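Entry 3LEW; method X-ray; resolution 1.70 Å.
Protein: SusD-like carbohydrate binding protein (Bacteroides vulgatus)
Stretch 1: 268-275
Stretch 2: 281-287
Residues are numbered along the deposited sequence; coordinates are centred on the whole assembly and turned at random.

Stretch 1 268-275: SYQFHYLD
Stretch 2, residues 281-287: SYYYSFN

Contact between stretches 268-275 and 281-287 of one chain, burying 577 Å² in total. Stretch 1 runs as 3-10 turns through Ser268-Gln270 into a short helix ending at Leu274; Asp275 leaves helical geometry (phi/psi -90/110). Stretch 2 is irregular, with Tyr284 left-handed (38/51), until Phe286 enters a strand. In register, CA of His272 lies 4.9 Å from CA of Ser281, CA of Tyr273 5.0 Å from CA of Ser285, and CA of Leu274 5.3 Å from CA of Phe286.

Backbone hydrogen bonds form because the carbonyls of His272 and Tyr273, which have no amide partner within stretch 1, take theirs from stretch 2. His272 O accepts Tyr284 N (2.9 Å) and, weakly, Tyr283 N (3.1 Å); Tyr273 O accepts Phe286 N (3.0 Å, nearly straight at 161°) and Ser285 N (3.2 Å). Separately, Tyr284 CA meets Asp275 O in a CA-H...O contact of 3.4 Å.

Side chains add further hydrogen bonds. Asp275 O receives Ser281 OG (2.7 Å; Ser281 chi1 t), a small hydroxyl that fits this buried site. His272 (chi1 m, chi2 -62°) accepts Tyr282 N at ND1, 3.0 Å, while its NE2 is bonded elsewhere in the structure. Tyr269 (t, -86°) starts sideways but extends its hydroxyl to the other stretch, where OH bonds Tyr283 OH at 2.7 Å.

Two aromatic pairs pack across the contact. The exposed Tyr282 ring (m, -7°) covers one face of the buried His272 imidazole in an offset stack of two flat rings, centroids 3.7 Å apart, planes at 9°. The rings of buried Tyr273 (m, -64°) and Tyr283 (m, -62°) are near parallel (13°) but slid apart, centroids 5.2 Å, with Tyr273 CE1 3.3 Å from Tyr283 CD2. In apolar packing, buried Phe286 (m, 64°) points toward stretch 1, its CD1 3.7 Å from Tyr273 CB; Leu274 (m, t) starts away, yet its CD2 comes back within 4.0 Å of Phe286 CG.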

# COMPACT_ATOMS: atom_id res chain seq x y z
N SER A 268 -14.62 -0.12 -4.71
CA SER A 268 -15.13 -1.34 -4.06
C SER A 268 -14.88 -2.60 -4.91
O SER A 268 -14.84 -3.71 -4.37
CB SER A 268 -16.62 -1.22 -3.78
OG SER A 268 -16.89 -0.20 -2.85
N TYR A 269 -14.77 -2.44 -6.22
CA TYR A 269 -14.60 -3.57 -7.11
C TYR A 269 -13.37 -4.40 -6.73
O TYR A 269 -13.34 -5.64 -6.95
CB TYR A 269 -14.55 -3.11 -8.58
CG TYR A 269 -14.79 -4.20 -9.59
CD1 TYR A 269 -13.73 -5.01 -10.04
CD2 TYR A 269 -16.05 -4.42 -10.12
CE1 TYR A 269 -13.95 -6.02 -11.00
CE2 TYR A 269 -16.29 -5.42 -11.05
CZ TYR A 269 -15.21 -6.21 -11.50
OH TYR A 269 -15.40 -7.19 -12.43
N GLN A 270 -12.38 -3.78 -6.11
CA GLN A 270 -11.21 -4.53 -5.68
C GLN A 270 -11.44 -5.55 -4.57
O GLN A 270 -10.64 -6.46 -4.40
CB GLN A 270 -10.05 -3.65 -5.36
CG GLN A 270 -10.15 -2.82 -4.11
CD GLN A 270 -9.21 -1.53 -4.24
OE1 GLN A 270 -8.04 -1.62 -3.88
NE2 GLN A 270 -9.76 -0.35 -4.63
N PHE A 271 -12.56 -5.44 -3.85
CA PHE A 271 -13.01 -6.52 -2.96
C PHE A 271 -13.36 -7.81 -3.71
O PHE A 271 -13.35 -8.90 -3.11
CB PHE A 271 -14.16 -6.04 -2.05
CG PHE A 271 -13.68 -5.29 -0.79
CD1 PHE A 271 -13.35 -3.95 -0.85
CD2 PHE A 271 -13.53 -5.95 0.40
CE1 PHE A 271 -12.89 -3.28 0.27
CE2 PHE A 271 -13.09 -5.27 1.54
CZ PHE A 271 -12.76 -3.93 1.47
N HIS A 272 -13.64 -7.75 -5.01
CA HIS A 272 -13.77 -8.98 -5.76
C HIS A 272 -12.49 -9.83 -5.83
O HIS A 272 -12.55 -11.04 -6.08
CB HIS A 272 -14.33 -8.74 -7.16
CG HIS A 272 -15.76 -8.32 -7.18
ND1 HIS A 272 -16.78 -9.12 -6.70
CD2 HIS A 272 -16.34 -7.20 -7.66
CE1 HIS A 272 -17.93 -8.50 -6.90
NE2 HIS A 272 -17.70 -7.33 -7.46
N TYR A 273 -11.35 -9.18 -5.61
CA TYR A 273 -10.01 -9.82 -5.53
C TYR A 273 -9.68 -10.19 -4.07
O TYR A 273 -9.22 -11.33 -3.78
CB TYR A 273 -8.93 -8.88 -6.14
CG TYR A 273 -9.32 -8.38 -7.52
CD1 TYR A 273 -9.47 -9.27 -8.57
CD2 TYR A 273 -9.55 -7.01 -7.77
CE1 TYR A 273 -9.87 -8.86 -9.82
CE2 TYR A 273 -9.95 -6.59 -9.02
CZ TYR A 273 -10.13 -7.50 -10.05
OH TYR A 273 -10.54 -7.11 -11.30
N LEU A 274 -9.91 -9.25 -3.17
CA LEU A 274 -9.49 -9.40 -1.75
C LEU A 274 -10.41 -10.27 -0.90
O LEU A 274 -9.95 -10.86 0.08
CB LEU A 274 -9.39 -8.05 -1.07
CG LEU A 274 -8.38 -7.05 -1.59
CD1 LEU A 274 -8.50 -5.76 -0.83
CD2 LEU A 274 -6.96 -7.66 -1.46
N ASP A 275 -11.69 -10.33 -1.24
CA ASP A 275 -12.66 -11.11 -0.47
C ASP A 275 -12.67 -12.51 -1.06
O ASP A 275 -13.12 -12.71 -2.19
CB ASP A 275 -14.04 -10.45 -0.54
CG ASP A 275 -15.07 -11.15 0.30
OD1 ASP A 275 -14.93 -12.37 0.55
OD2 ASP A 275 -16.08 -10.50 0.66
N SER A 281 -18.50 -12.83 -4.15
CA SER A 281 -17.25 -12.26 -4.65
C SER A 281 -16.89 -12.89 -5.99
O SER A 281 -17.07 -14.06 -6.19
CB SER A 281 -16.11 -12.52 -3.65
OG SER A 281 -14.87 -12.13 -4.19
N TYR A 282 -16.47 -12.08 -6.95
CA TYR A 282 -16.43 -12.56 -8.31
C TYR A 282 -15.19 -13.40 -8.56
O TYR A 282 -15.24 -14.28 -9.40
CB TYR A 282 -16.34 -11.36 -9.31
CG TYR A 282 -17.64 -10.61 -9.57
CD1 TYR A 282 -18.88 -11.03 -9.09
CD2 TYR A 282 -17.60 -9.48 -10.35
CE1 TYR A 282 -20.03 -10.30 -9.37
CE2 TYR A 282 -18.74 -8.73 -10.61
CZ TYR A 282 -19.94 -9.14 -10.14
OH TYR A 282 -21.05 -8.41 -10.47
N TYR A 283 -14.06 -13.08 -7.92
CA TYR A 283 -12.77 -13.67 -8.28
C TYR A 283 -12.02 -14.35 -7.12
O TYR A 283 -11.24 -15.30 -7.35
CB TYR A 283 -11.84 -12.62 -8.94
CG TYR A 283 -12.52 -11.83 -10.03
CD1 TYR A 283 -13.02 -12.48 -11.16
CD2 TYR A 283 -12.73 -10.46 -9.90
CE1 TYR A 283 -13.69 -11.78 -12.14
CE2 TYR A 283 -13.37 -9.75 -10.87
CZ TYR A 283 -13.86 -10.40 -11.99
OH TYR A 283 -14.55 -9.69 -12.95
N TYR A 284 -12.31 -13.92 -5.90
CA TYR A 284 -11.78 -14.56 -4.67
C TYR A 284 -10.32 -15.01 -4.87
O TYR A 284 -9.96 -16.15 -4.58
CB TYR A 284 -12.67 -15.75 -4.24
CG TYR A 284 -13.27 -16.54 -5.35
CD1 TYR A 284 -14.46 -16.15 -5.94
CD2 TYR A 284 -12.64 -17.70 -5.83
CE1 TYR A 284 -15.02 -16.87 -6.99
CE2 TYR A 284 -13.20 -18.42 -6.88
CZ TYR A 284 -14.38 -18.01 -7.45
OH TYR A 284 -14.97 -18.77 -8.47
N SER A 285 -9.48 -14.10 -5.33
CA SER A 285 -8.19 -14.50 -5.94
C SER A 285 -6.96 -14.30 -5.07
O SER A 285 -5.95 -14.99 -5.27
CB SER A 285 -7.99 -13.77 -7.26
OG SER A 285 -8.08 -12.35 -7.07
N PHE A 286 -7.05 -13.37 -4.11
CA PHE A 286 -5.93 -13.07 -3.17
C PHE A 286 -5.91 -14.06 -2.02
O PHE A 286 -6.37 -13.77 -0.92
CB PHE A 286 -6.00 -11.61 -2.70
CG PHE A 286 -5.32 -10.65 -3.64
CD1 PHE A 286 -5.79 -10.47 -4.93
CD2 PHE A 286 -4.18 -9.99 -3.27
CE1 PHE A 286 -5.15 -9.61 -5.85
CE2 PHE A 286 -3.54 -9.14 -4.19
CZ PHE A 286 -4.03 -8.96 -5.46
N ASN A 287 -5.40 -15.25 -2.30
CA ASN A 287 -5.38 -16.29 -1.31
C ASN A 287 -4.05 -16.25 -0.58
O ASN A 287 -3.13 -15.47 -0.93
CB ASN A 287 -5.69 -17.60 -1.97
CG ASN A 287 -7.11 -17.62 -2.52
OD1 ASN A 287 -8.05 -17.71 -1.75
ND2 ASN A 287 -7.25 -17.51 -3.85